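Local coordinates for terminal uridylyltransferase 1 (Trypanosoma brucei, PDB 5HZD), which adds uridines from UTP to the 3' ends of guide RNAs, ribosomal RNAs and some mRNAs in mitochondrial RNA editing, using magnesium or manganese, at residues V106-S111 with I124-V129; Y345-K350 with G396-G401; A170-I175 with S288-G293. All coordinates share one frame; numbering follows the deposited sequence.

Contacts 1 and 3 belong to the same five-stranded catalytic sheet, whose order is 105-109, 124-129, 285-288, 174-177, 164-167. Contact 1, largely buried, joins the edge strand to its neighbour through backbone bonds and aromatic packing. Contact 3, partly buried, lies at the end of the 285-288/174-177 pair, where the two segments part and a water and an arginine take over. The two meet directly: Val-128 N is 2.8 Å from Ser-288 O. Contact 2 is set apart, about 30 Å from contact 1 and about 33 Å from contact 3, centre to centre; it is a buried helix-helix meeting made by a tyrosine hydroxyl and one apolar touch.

Contact 1 (V106-S111 with I124-V129); sequences VFIFGS and IDFAVV
Phe-107 and Ala-127 form a hydrogen-bonded pair in an antiparallel ladder between the edge strand 106-109 and strand 124-129. Phe-107 N reaches Ala-127 O at 2.8 Å, and Ala-127 N returns the bond to Phe-107 O. Two residues on, Phe-109 N bonds Asp-125 O at 2.9 Å, but from 36° above the carbonyl plane. Between these rungs CA-H groups of Val-106, Ile-108 and Phe-126 lean on carbonyl oxygens.

On the face that carries Phe-107, Phe-109, Asp-125 and Ala-127, the main feature is one stack. Chi1 of 67° sets CG of Phe-109 between its own N and carbonyl carbon, and this folds the ring back across the neighbouring strand. Asp-125 CB then sits over the middle of that ring, 3.4 Å from the Phe-109 centroid, as a CH-pi contact, with the carboxylate plane only 18° from the ring plane. Phe-109 CE1 also touches Ala-127 CB at 3.7 Å. Farther along, the ring of Phe-107 meets Ala-127 O at its edge, while its CE1 lies against Val-129 CB.

Apolar side chains meet on the other face, that of Val-106, Ile-108 and Phe-126. Val-106 CG1 meets Phe-126 CD1 at 3.6 Å and Ile-108 CG1 meets Phe-126 CE1 at 3.7 Å, beneath helix 80-100, whose Arg-90 and Leu-93 also touch Phe-126.

Gly-110, bonded through its N to Ser-297 OG, is the N-cap of the short helix opened by Ser-111, as in the Gly-Ser motif of nucleotidyltransferase palms. By similarity Ser-111 binds UTP, and Asp-123 and Asp-125 bind the catalytic metal. The ring stacked on Asp-125 probably restricts how its carboxylate can turn, beside Asp-286, and may help to orient it toward the metal site.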
ATOM      1  N   VAL A 106      11.151 -12.718   3.452  1.00 12.45           N
ATOM      2  CA  VAL A 106      10.424 -11.691   2.704  1.00 12.05           C
ATOM      3  C   VAL A 106       8.972 -11.668   3.175  1.00 11.91           C
ATOM      4  O   VAL A 106       8.314 -12.702   3.229  1.00 12.60           O
ATOM      5  CB  VAL A 106      10.489 -11.966   1.173  1.00 11.99           C
ATOM      6  CG1 VAL A 106       9.674 -10.896   0.384  1.00 11.64           C
ATOM      7  CG2 VAL A 106      11.952 -11.924   0.682  1.00 12.16           C
ATOM      8  N   PHE A 107       8.481 -10.472   3.517  1.00 11.65           N
ATOM      9  CA  PHE A 107       7.106 -10.289   3.994  1.00 12.22           C
ATOM     10  C   PHE A 107       6.393  -9.388   3.003  1.00 13.48           C
ATOM     11  O   PHE A 107       6.919  -8.323   2.677  1.00 13.14           O
ATOM     12  CB  PHE A 107       7.133  -9.522   5.323  1.00 11.72           C
ATOM     13  CG  PHE A 107       7.840 -10.246   6.456  1.00 11.93           C
ATOM     14  CD1 PHE A 107       9.238 -10.350   6.461  1.00 12.12           C
ATOM     15  CD2 PHE A 107       7.134 -10.747   7.543  1.00 15.56           C
ATOM     16  CE1 PHE A 107       9.901 -10.990   7.485  1.00 13.17           C
ATOM     17  CE2 PHE A 107       7.804 -11.372   8.592  1.00 17.52           C
ATOM     18  CZ  PHE A 107       9.179 -11.517   8.556  1.00 16.57           C
ATOM     19  N   ILE A 108       5.213  -9.768   2.512  1.00 11.78           N
ATOM     20  CA  ILE A 108       4.415  -8.818   1.713  1.00 12.07           C
ATOM     21  C   ILE A 108       3.686  -7.841   2.640  1.00 14.85           C
ATOM     22  O   ILE A 108       3.150  -8.247   3.677  1.00 14.16           O
ATOM     23  CB  ILE A 108       3.404  -9.539   0.838  1.00 11.26           C
ATOM     24  CG1 ILE A 108       4.143 -10.310  -0.262  1.00 12.37           C
ATOM     25  CG2 ILE A 108       2.384  -8.527   0.228  1.00 11.86           C
ATOM     26  CD1 ILE A 108       3.240 -11.210  -1.125  1.00 14.12           C
ATOM     27  N   PHE A 109       3.653  -6.565   2.267  1.00 12.21           N
ATOM     28  CA  PHE A 109       2.746  -5.636   2.972  1.00 10.83           C
ATOM     29  C   PHE A 109       2.066  -4.737   1.977  1.00 10.25           C
ATOM     30  O   PHE A 109       2.211  -4.933   0.773  1.00 12.70           O
ATOM     31  CB  PHE A 109       3.442  -4.891   4.125  1.00 12.59           C
ATOM     32  CG  PHE A 109       4.515  -3.912   3.701  1.00 11.82           C
ATOM     33  CD1 PHE A 109       5.805  -4.341   3.416  1.00 13.01           C
ATOM     34  CD2 PHE A 109       4.235  -2.564   3.617  1.00 14.80           C
ATOM     35  CE1 PHE A 109       6.809  -3.409   3.068  1.00 13.99           C
ATOM     36  CE2 PHE A 109       5.199  -1.636   3.238  1.00 13.37           C
ATOM     37  CZ  PHE A 109       6.507  -2.071   2.957  1.00 13.99           C
ATOM     38  N   GLY A 110       1.275  -3.786   2.480  1.00 11.75           N
ATOM     39  CA  GLY A 110       0.461  -2.977   1.593  1.00 14.27           C
ATOM     40  C   GLY A 110      -0.949  -3.478   1.396  1.00 12.90           C
ATOM     41  O   GLY A 110      -1.490  -4.173   2.253  1.00 12.40           O
ATOM     42  N   SER A 111      -1.544  -3.124   0.255  1.00 13.47           N
ATOM     43  CA  SER A 111      -2.978  -3.352   0.078  0.77 15.16           C
ATOM     44  C   SER A 111      -3.397  -4.814   0.002  1.00 13.90           C
ATOM     45  O   SER A 111      -4.539  -5.136   0.299  1.00 14.35           O
ATOM     46  CB  SER A 111      -3.535  -2.569  -1.118  0.77 16.55           C
ATOM     47  OG  SER A 111      -3.054  -3.092  -2.348  0.77 14.85           O
ATOM     48  N   ILE A 124       3.173  -4.249  -5.306  1.00 15.29           N
ATOM     49  CA  ILE A 124       3.335  -5.103  -4.132  1.00 12.22           C
ATOM     50  C   ILE A 124       4.498  -4.535  -3.344  1.00 14.28           C
ATOM     51  O   ILE A 124       5.507  -4.182  -3.939  1.00 14.26           O
ATOM     52  CB  ILE A 124       3.694  -6.557  -4.561  1.00 13.26           C
ATOM     53  CG1 ILE A 124       2.486  -7.206  -5.247  1.00 14.38           C
ATOM     54  CG2 ILE A 124       4.190  -7.397  -3.364  1.00 15.94           C
ATOM     55  CD1 ILE A 124       1.283  -7.511  -4.322  1.00 15.75           C
ATOM     56  N   ASP A 125       4.347  -4.395  -2.030  1.00 11.02           N
ATOM     57  CA  ASP A 125       5.486  -4.039  -1.175  1.00 11.79           C
ATOM     58  C   ASP A 125       6.099  -5.290  -0.579  1.00 10.50           C
ATOM     59  O   ASP A 125       5.387  -6.154  -0.056  1.00 12.04           O
ATOM     60  CB  ASP A 125       5.047  -3.131  -0.021  1.00 15.38           C
ATOM     61  CG  ASP A 125       4.760  -1.721  -0.484  1.00 29.47           C
ATOM     62  OD1 ASP A 125       5.740  -0.985  -0.724  1.00 33.13           O
ATOM     63  OD2 ASP A 125       3.567  -1.367  -0.602  1.00 28.41           O
ATOM     64  N   PHE A 126       7.423  -5.388  -0.649  1.00 12.03           N
ATOM     65  CA  PHE A 126       8.121  -6.520  -0.043  1.00 11.66           C
ATOM     66  C   PHE A 126       9.057  -5.951   1.002  1.00 14.19           C
ATOM     67  O   PHE A 126       9.859  -5.059   0.699  1.00 14.60           O
ATOM     68  CB  PHE A 126       9.000  -7.240  -1.082  1.00 10.98           C
ATOM     69  CG  PHE A 126       8.257  -8.006  -2.125  1.00 11.01           C
ATOM     70  CD1 PHE A 126       7.459  -9.088  -1.775  1.00 11.30           C
ATOM     71  CD2 PHE A 126       8.470  -7.745  -3.475  1.00 11.12           C
ATOM     72  CE1 PHE A 126       6.807  -9.851  -2.746  1.00 12.93           C
ATOM     73  CE2 PHE A 126       7.837  -8.494  -4.455  1.00 11.15           C
ATOM     74  CZ  PHE A 126       7.013  -9.559  -4.109  1.00 12.03           C
ATOM     75  N   ALA A 127       8.968  -6.448   2.227  1.00 11.00           N
ATOM     76  CA  ALA A 127       9.933  -6.092   3.274  1.00 11.18           C
ATOM     77  C   ALA A 127      10.880  -7.267   3.472  1.00 11.47           C
ATOM     78  O   ALA A 127      10.437  -8.405   3.578  1.00 12.25           O
ATOM     79  CB  ALA A 127       9.200  -5.850   4.603  1.00 12.05           C
ATOM     80  N   VAL A 128      12.176  -6.996   3.551  1.00 11.67           N
ATOM     81  CA  VAL A 128      13.181  -8.055   3.733  1.00 12.00           C
ATOM     82  C   VAL A 128      13.765  -7.894   5.132  1.00 13.05           C
ATOM     83  O   VAL A 128      14.423  -6.899   5.414  1.00 13.87           O
ATOM     84  CB  VAL A 128      14.304  -7.873   2.679  1.00 12.96           C
ATOM     85  CG1 VAL A 128      15.453  -8.889   2.905  1.00 13.47           C
ATOM     86  CG2 VAL A 128      13.710  -8.007   1.253  1.00 13.31           C
ATOM     87  N   VAL A 129      13.535  -8.870   6.014  1.00 12.59           N
ATOM     88  CA  VAL A 129      13.862  -8.734   7.425  1.00 12.81           C
ATOM     89  C   VAL A 129      14.401 -10.054   7.965  1.00 13.24           C
ATOM     90  O   VAL A 129      13.823 -11.132   7.698  1.00 13.94           O
ATOM     91  CB  VAL A 129      12.594  -8.388   8.266  1.00 13.05           C
ATOM     92  CG1 VAL A 129      12.959  -8.236   9.760  1.00 16.06           C
ATOM     93  CG2 VAL A 129      11.942  -7.103   7.729  1.00 15.02           C
TER

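Contact 2 (Y345-K350 with G396-G401); sequences YYLVQK and GDMLVG
Helix segment 345-349, which presents Tyr-346 and Leu-347, runs at 109° to helix segment 396-401, with the two axes 11.1 Å apart at their closest, so that side chains rather than backbones bridge the interval. Tyr-346 spans most of it. With CG anti to the backbone N (chi1 158°), its ring is held out across the gap, and its hydroxyl end comes in alongside the turn from Met-398 to Gly-401. There OH of Tyr-346 lies 2.9 Å from Met-398 O, a weak bond at best, since the same proton could go to another acceptor. Both carbonyl oxygens of this turn lie off the same side of the ring's outer end: Met-398 O is 3.3 Å from Tyr-346 CE2, and Gly-401 O is 3.4 Å from Tyr-346 CE1. Gly-401, having no side chain, lets the hydroxyl settle directly on the backbone, where Tyr-346 OH comes to 3.3 Å from Gly-401 C. Phe-402, one residue further, also packs on the tyrosine.

A second, apolar touch lies beside the phenol. The methionine chain bends at chi3 (73°), turning its methyl toward the first helix, and Met-398 CE meets Leu-347 CD2 at 3.5 Å, the two side chains crossing at about a right angle. Leu-347 rests also on Ala-310, and Met-398 on His-307 and Tyr-352. Past the contact, Lys-350 NZ forms a salt bridge with Glu-409, at the end of helix 385-409.

Helix 336-349 starts with the UTP-binding pair Ser-336 and Tyr-337; its later turns pack here against helix 385-409, a steep helix crossing in the mainly helical domain found in Cid1-like nucleotidyltransferases.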
ATOM      1  N   TYR A 345     -11.540   5.757  11.645  1.00 11.35           N
ATOM      2  CA  TYR A 345     -11.912   6.545  12.831  1.00 11.63           C
ATOM      3  C   TYR A 345     -13.403   6.835  12.810  1.00 12.61           C
ATOM      4  O   TYR A 345     -14.084   6.706  13.833  1.00 12.09           O
ATOM      5  CB  TYR A 345     -11.118   7.856  12.885  1.00 11.64           C
ATOM      6  CG  TYR A 345     -11.534   8.782  13.992  1.00 12.25           C
ATOM      7  CD1 TYR A 345     -11.102   8.570  15.294  1.00 12.92           C
ATOM      8  CD2 TYR A 345     -12.364   9.876  13.716  1.00 12.95           C
ATOM      9  CE1 TYR A 345     -11.497   9.452  16.344  1.00 12.61           C
ATOM     10  CE2 TYR A 345     -12.743  10.750  14.731  1.00 12.43           C
ATOM     11  CZ  TYR A 345     -12.313  10.523  16.027  1.00 13.46           C
ATOM     12  OH  TYR A 345     -12.706  11.368  17.041  1.00 14.45           O
ATOM     13  N   TYR A 346     -13.911   7.214  11.644  1.00 11.69           N
ATOM     14  CA  TYR A 346     -15.360   7.398  11.478  1.00 11.88           C
ATOM     15  C   TYR A 346     -16.131   6.110  11.808  1.00 12.01           C
ATOM     16  O   TYR A 346     -17.136   6.141  12.544  1.00 13.56           O
ATOM     17  CB  TYR A 346     -15.649   7.886  10.059  1.00 11.76           C
ATOM     18  CG  TYR A 346     -17.057   7.624   9.580  1.00 11.93           C
ATOM     19  CD1 TYR A 346     -18.129   8.375  10.054  1.00 12.23           C
ATOM     20  CD2 TYR A 346     -17.296   6.636   8.647  1.00 12.06           C
ATOM     21  CE1 TYR A 346     -19.417   8.158   9.579  1.00 13.25           C
ATOM     22  CE2 TYR A 346     -18.572   6.388   8.177  1.00 13.94           C
ATOM     23  CZ  TYR A 346     -19.628   7.136   8.665  1.00 13.93           C
ATOM     24  OH  TYR A 346     -20.902   6.906   8.172  1.00 17.18           O
ATOM     25  N   LEU A 347     -15.695   4.973  11.270  1.00 11.84           N
ATOM     26  CA  LEU A 347     -16.370   3.715  11.559  1.00 12.02           C
ATOM     27  C   LEU A 347     -16.385   3.414  13.045  1.00 12.29           C
ATOM     28  O   LEU A 347     -17.394   2.906  13.556  1.00 14.36           O
ATOM     29  CB  LEU A 347     -15.709   2.533  10.803  1.00 11.83           C
ATOM     30  CG  LEU A 347     -15.764   2.619   9.270  1.00 13.78           C
ATOM     31  CD1 LEU A 347     -15.023   1.414   8.655  1.00 17.07           C
ATOM     32  CD2 LEU A 347     -17.233   2.706   8.764  1.00 13.59           C
ATOM     33  N   VAL A 348     -15.282   3.684  13.747  1.00 12.24           N
ATOM     34  CA  VAL A 348     -15.233   3.384  15.167  1.00 12.56           C
ATOM     35  C   VAL A 348     -16.148   4.327  15.913  1.00 15.04           C
ATOM     36  O   VAL A 348     -16.936   3.898  16.763  1.00 16.36           O
ATOM     37  CB  VAL A 348     -13.805   3.546  15.708  1.00 14.05           C
ATOM     38  CG1 VAL A 348     -13.818   3.529  17.264  1.00 17.44           C
ATOM     39  CG2 VAL A 348     -12.889   2.470  15.149  1.00 13.66           C
ATOM     40  N   GLN A 349     -16.080   5.623  15.592  1.00 16.44           N
ATOM     41  CA  GLN A 349     -16.818   6.624  16.385  1.00 18.59           C
ATOM     42  C   GLN A 349     -18.309   6.446  16.219  1.00 20.07           C
ATOM     43  O   GLN A 349     -19.085   6.720  17.147  1.00 20.77           O
ATOM     44  CB  GLN A 349     -16.384   8.055  16.043  1.00 15.93           C
ATOM     45  CG  GLN A 349     -14.980   8.361  16.464  1.00 18.69           C
ATOM     46  CD  GLN A 349     -14.763   8.180  17.944  1.00 24.09           C
ATOM     47  OE1 GLN A 349     -15.565   8.645  18.754  1.00 24.67           O
ATOM     48  NE2 GLN A 349     -13.669   7.509  18.319  1.00 21.91           N
ATOM     49  N   LYS A 350     -18.710   5.954  15.055  1.00 15.76           N
ATOM     50  CA  LYS A 350     -20.123   5.728  14.749  1.00 17.79           C
ATOM     51  C   LYS A 350     -20.606   4.321  15.088  1.00 20.02           C
ATOM     52  O   LYS A 350     -21.785   4.010  14.916  1.00 27.17           O
ATOM     53  CB  LYS A 350     -20.415   6.061  13.280  1.00 21.32           C
ATOM     54  CG  LYS A 350     -20.332   7.559  12.958  1.00 21.06           C
ATOM     55  CD  LYS A 350     -21.385   8.354  13.738  1.00 30.03           C
ATOM     56  CE  LYS A 350     -21.458   9.806  13.290  1.00 35.45           C
ATOM     57  NZ  LYS A 350     -22.481  10.532  14.114  1.00 35.25           N
ATOM     58  N   GLY A 396     -23.842   2.644   0.906  1.00 13.57           N
ATOM     59  CA  GLY A 396     -24.205   4.003   0.562  1.00 13.71           C
ATOM     60  C   GLY A 396     -24.411   4.865   1.796  1.00 13.62           C
ATOM     61  O   GLY A 396     -23.915   6.001   1.866  1.00 13.70           O
ATOM     62  N   ASP A 397     -25.133   4.344   2.779  1.00 14.85           N
ATOM     63  CA  ASP A 397     -25.374   5.088   4.020  1.00 16.01           C
ATOM     64  C   ASP A 397     -24.046   5.449   4.699  1.00 15.93           C
ATOM     65  O   ASP A 397     -23.863   6.559   5.231  1.00 14.91           O
ATOM     66  CB  ASP A 397     -26.110   4.214   5.031  1.00 16.35           C
ATOM     67  CG  ASP A 397     -27.580   4.061   4.747  1.00 29.29           C
ATOM     68  OD1 ASP A 397     -28.146   4.829   3.934  1.00 32.73           O
ATOM     69  OD2 ASP A 397     -28.178   3.151   5.377  1.00 34.27           O
ATOM     70  N   MET A 398     -23.135   4.486   4.734  1.00 13.11           N
ATOM     71  CA  MET A 398     -21.863   4.690   5.416  1.00 12.74           C
ATOM     72  C   MET A 398     -20.980   5.705   4.722  1.00 13.12           C
ATOM     73  O   MET A 398     -20.325   6.521   5.372  1.00 13.23           O
ATOM     74  CB  MET A 398     -21.144   3.358   5.554  1.00 15.50           C
ATOM     75  CG  MET A 398     -21.901   2.470   6.518  1.00 16.92           C
ATOM     76  SD  MET A 398     -21.382   0.734   6.428  1.00 18.26           S
ATOM     77  CE  MET A 398     -19.764   0.797   7.214  1.00 14.07           C
ATOM     78  N   LEU A 399     -20.959   5.660   3.394  1.00 12.52           N
ATOM     79  CA  LEU A 399     -20.142   6.618   2.650  1.00 12.62           C
ATOM     80  C   LEU A 399     -20.697   8.036   2.732  1.00 15.79           C
ATOM     81  O   LEU A 399     -19.949   8.993   2.971  1.00 14.71           O
ATOM     82  CB  LEU A 399     -19.950   6.189   1.195  1.00 14.70           C
ATOM     83  CG  LEU A 399     -18.825   6.971   0.519  1.00 18.32           C
ATOM     84  CD1 LEU A 399     -17.477   6.608   1.106  1.00 19.87           C
ATOM     85  CD2 LEU A 399     -18.837   6.738  -1.022  1.00 21.06           C
ATOM     86  N   VAL A 400     -22.005   8.197   2.569  1.00 14.32           N
ATOM     87  CA  VAL A 400     -22.607   9.517   2.752  1.00 16.13           C
ATOM     88  C   VAL A 400     -22.327  10.012   4.171  1.00 15.99           C
ATOM     89  O   VAL A 400     -21.983  11.179   4.400  1.00 16.15           O
ATOM     90  CB  VAL A 400     -24.126   9.432   2.524  1.00 19.93           C
ATOM     91  CG1 VAL A 400     -24.809  10.745   2.957  1.00 32.50           C
ATOM     92  CG2 VAL A 400     -24.366   9.154   1.099  1.00 20.46           C
ATOM     93  N   GLY A 401     -22.411   9.092   5.122  1.00 13.66           N
ATOM     94  CA  GLY A 401     -22.196   9.419   6.511  1.00 14.55           C
ATOM     95  C   GLY A 401     -20.769   9.873   6.791  1.00 13.28           C
ATOM     96  O   GLY A 401     -20.560  10.716   7.666  1.00 14.34           O
TER

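Contact 3 (A170-I175 with S288-G293); sequences ARVPII and SFRAFG
Val-172 lays its two methyls against the guanidinium of Arg-290. CG1 of Val-172 stands 3.8 Å above the guanidinium plane, offset toward its rim, and CG2 reaches Arg-290 NH1 at 3.6 Å over the same flat group. The extended arginine chain (chi3 -173°) carries the guanidinium to Val-172. Its NE is held by a salt bridge to Glu-143 at the start of helix 143-156, which helps to fix the rotation of the plane. Arg-290 NH2 lies 3.4 Å from Arg-171 O, and Pro-173 CD flanks the same end. Arg-171 brings a like charge nearby, its NH1 4.9 Å from Arg-290 NH1, so the Glu-143 carboxylate probably eases some repulsion.

Closer to the sheet the contact becomes backbone and water. An ordered water donates to Pro-173 O at 2.8 Å and accepts from Phe-289 N at 2.9 Å, joining two segments that are drawing apart just beyond the last paired residues. Phe-289 turns its ring edge, at CD2, toward Pro-173 O, and its ring also packs on Ala-146 and Ile-150 of the same helix. Next to it Ile-174 CG2 packs on Ser-288 CB at 3.8 Å.

Ser-288 ends strand 285-288, bonded on its other side to Phe-126 and Val-128 of strand 124-129, while Ile-175 continues the antiparallel pairing through Leu-287. Arg-171 is an RNA-binding residue by similarity, and Gly-293 opens the run of UTP-binding residues 293-297. The segment entering strand 174-177 and the one leaving strand 285-288, neighbours in the mixed catalytic sheet, probably border the substrate side, an arrangement that fits the palm of a polymerase-beta-like nucleotidyltransferase.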
ATOM      1  N   ALA A 170      17.436   7.500  -0.909  1.00 34.27           N
ATOM      2  CA  ALA A 170      16.194   8.029  -0.355  1.00 32.62           C
ATOM      3  C   ALA A 170      16.247   7.974   1.175  1.00 34.04           C
ATOM      4  O   ALA A 170      17.144   7.353   1.747  1.00 34.04           O
ATOM      5  CB  ALA A 170      15.028   7.235  -0.856  1.00 28.20           C
ATOM      6  N   ARG A 171      15.283   8.609   1.839  1.00 36.92           N
ATOM      7  CA  ARG A 171      15.242   8.607   3.299  1.00 38.72           C
ATOM      8  C   ARG A 171      15.104   7.167   3.780  1.00 35.04           C
ATOM      9  O   ARG A 171      15.686   6.763   4.792  1.00 34.81           O
ATOM     10  CB  ARG A 171      14.066   9.449   3.798  1.00 46.65           C
ATOM     11  CG  ARG A 171      14.331  10.202   5.096  1.00 54.96           C
ATOM     12  CD  ARG A 171      13.057  10.869   5.602  1.00 58.79           C
ATOM     13  NE  ARG A 171      11.909   9.962   5.536  1.00 60.13           N
ATOM     14  CZ  ARG A 171      11.593   9.073   6.476  1.00 59.78           C
ATOM     15  NH1 ARG A 171      12.338   8.960   7.566  1.00 60.71           N
ATOM     16  NH2 ARG A 171      10.528   8.294   6.324  1.00 57.84           N
ATOM     17  N   VAL A 172      14.322   6.399   3.031  1.00 32.22           N
ATOM     18  CA  VAL A 172      14.233   4.961   3.221  1.00 30.85           C
ATOM     19  C   VAL A 172      14.744   4.346   1.915  1.00 22.67           C
ATOM     20  O   VAL A 172      14.032   4.366   0.911  1.00 21.91           O
ATOM     21  CB  VAL A 172      12.784   4.513   3.477  1.00 35.53           C
ATOM     22  CG1 VAL A 172      12.732   3.034   3.774  1.00 34.35           C
ATOM     23  CG2 VAL A 172      12.175   5.293   4.643  1.00 43.20           C
ATOM     24  N   PRO A 173      15.995   3.842   1.904  1.00 20.65           N
ATOM     25  CA  PRO A 173      16.469   3.272   0.638  1.00 16.21           C
ATOM     26  C   PRO A 173      15.671   2.043   0.247  1.00 16.83           C
ATOM     27  O   PRO A 173      15.319   1.214   1.091  1.00 18.14           O
ATOM     28  CB  PRO A 173      17.904   2.851   0.963  1.00 16.73           C
ATOM     29  CG  PRO A 173      18.288   3.762   2.121  1.00 20.22           C
ATOM     30  CD  PRO A 173      17.043   3.825   2.936  1.00 18.62           C
ATOM     31  N   ILE A 174      15.358   1.936  -1.039  1.00 13.87           N
ATOM     32  CA  ILE A 174      14.539   0.836  -1.540  1.00 13.08           C
ATOM     33  C   ILE A 174      15.013   0.459  -2.934  1.00 12.18           C
ATOM     34  O   ILE A 174      15.844   1.149  -3.533  1.00 13.65           O
ATOM     35  CB  ILE A 174      13.037   1.194  -1.617  1.00 14.64           C
ATOM     36  CG1 ILE A 174      12.826   2.418  -2.518  1.00 18.07           C
ATOM     37  CG2 ILE A 174      12.470   1.481  -0.233  1.00 15.90           C
ATOM     38  CD1 ILE A 174      11.335   2.617  -2.892  1.00 16.70           C
ATOM     39  N   ILE A 175      14.513  -0.677  -3.421  1.00 11.73           N
ATOM     40  CA  ILE A 175      14.638  -1.039  -4.826  1.00 11.84           C
ATOM     41  C   ILE A 175      13.247  -1.005  -5.424  1.00 14.32           C
ATOM     42  O   ILE A 175      12.334  -1.617  -4.900  1.00 14.10           O
ATOM     43  CB  ILE A 175      15.192  -2.484  -4.995  1.00 11.93           C
ATOM     44  CG1 ILE A 175      16.626  -2.573  -4.447  1.00 12.95           C
ATOM     45  CG2 ILE A 175      15.186  -2.857  -6.500  1.00 13.67           C
ATOM     46  CD1 ILE A 175      17.148  -4.019  -4.378  1.00 13.94           C
ATOM     47  N   SER A 288      11.975  -3.076   0.400  1.00 11.16           N
ATOM     48  CA  SER A 288      12.543  -2.325   1.504  1.00 11.82           C
ATOM     49  C   SER A 288      12.996  -3.272   2.590  1.00 12.14           C
ATOM     50  O   SER A 288      12.784  -4.493   2.488  1.00 13.06           O
ATOM     51  CB  SER A 288      11.497  -1.357   2.067  1.00 15.91           C
ATOM     52  OG  SER A 288      10.316  -2.071   2.451  1.00 17.89           O
ATOM     53  N   PHE A 289      13.619  -2.709   3.630  1.00 15.24           N
ATOM     54  CA  PHE A 289      14.307  -3.528   4.623  1.00 13.89           C
ATOM     55  C   PHE A 289      13.805  -3.310   6.039  1.00 15.53           C
ATOM     56  O   PHE A 289      14.409  -3.790   7.010  1.00 15.95           O
ATOM     57  CB  PHE A 289      15.817  -3.267   4.547  1.00 15.85           C
ATOM     58  CG  PHE A 289      16.407  -3.611   3.217  1.00 15.90           C
ATOM     59  CD1 PHE A 289      16.784  -4.919   2.935  1.00 13.67           C
ATOM     60  CD2 PHE A 289      16.530  -2.641   2.219  1.00 15.74           C
ATOM     61  CE1 PHE A 289      17.316  -5.271   1.709  1.00 15.53           C
ATOM     62  CE2 PHE A 289      17.049  -2.985   0.987  1.00 18.10           C
ATOM     63  CZ  PHE A 289      17.438  -4.292   0.723  1.00 18.52           C
ATOM     64  N   ARG A 290      12.706  -2.572   6.155  1.00 19.09           N
ATOM     65  CA  ARG A 290      12.155  -2.257   7.468  1.00 16.43           C
ATOM     66  C   ARG A 290      10.829  -2.942   7.734  1.00 16.12           C
ATOM     67  O   ARG A 290      10.119  -3.334   6.814  1.00 18.69           O
ATOM     68  CB  ARG A 290      11.967  -0.739   7.585  1.00 18.36           C
ATOM     69  CG  ARG A 290      13.274   0.012   7.318  1.00 19.33           C
ATOM     70  CD  ARG A 290      13.143   1.505   7.562  1.00 19.76           C
ATOM     71  NE  ARG A 290      14.365   2.188   7.143  1.00 21.82           N
ATOM     72  CZ  ARG A 290      14.561   3.495   7.284  1.00 27.09           C
ATOM     73  NH1 ARG A 290      13.608   4.247   7.821  1.00 30.25           N
ATOM     74  NH2 ARG A 290      15.699   4.047   6.886  1.00 26.48           N
ATOM     75  N   ALA A 291      10.476  -3.071   9.007  1.00 19.48           N
ATOM     76  CA  ALA A 291       9.275  -3.818   9.385  1.00 18.71           C
ATOM     77  C   ALA A 291       8.039  -2.957   9.598  1.00 16.96           C
ATOM     78  O   ALA A 291       6.932  -3.493   9.684  1.00 18.31           O
ATOM     79  CB  ALA A 291       9.544  -4.649  10.633  1.00 21.40           C
ATOM     80  N   PHE A 292       8.184  -1.634   9.676  1.00 18.07           N
ATOM     81  CA  PHE A 292       7.053  -0.809  10.096  0.53 19.12           C
ATOM     82  C   PHE A 292       5.808  -0.954   9.218  1.00 19.15           C
ATOM     83  O   PHE A 292       4.690  -0.941   9.738  1.00 17.40           O
ATOM     84  CB  PHE A 292       7.458   0.671  10.264  0.53 19.29           C
ATOM     85  CG  PHE A 292       7.581   1.432   8.967  0.53 20.57           C
ATOM     86  CD1 PHE A 292       6.509   2.149   8.466  0.53 21.50           C
ATOM     87  CD2 PHE A 292       8.788   1.469   8.276  0.53 21.37           C
ATOM     88  CE1 PHE A 292       6.616   2.856   7.282  0.53 24.71           C
ATOM     89  CE2 PHE A 292       8.907   2.193   7.094  0.53 19.89           C
ATOM     90  CZ  PHE A 292       7.813   2.877   6.597  0.53 22.23           C
ATOM     91  N   GLY A 293       5.986  -1.096   7.909  1.00 14.21           N
ATOM     92  CA  GLY A 293       4.844  -1.187   7.026  1.00 13.43           C
ATOM     93  C   GLY A 293       4.032  -2.450   7.228  1.00 15.03           C
ATOM     94  O   GLY A 293       2.821  -2.478   6.983  1.00 14.07           O
TER
HETATM   95  O   HOH W   1      14.474   0.019   3.480  1.00 20.48           O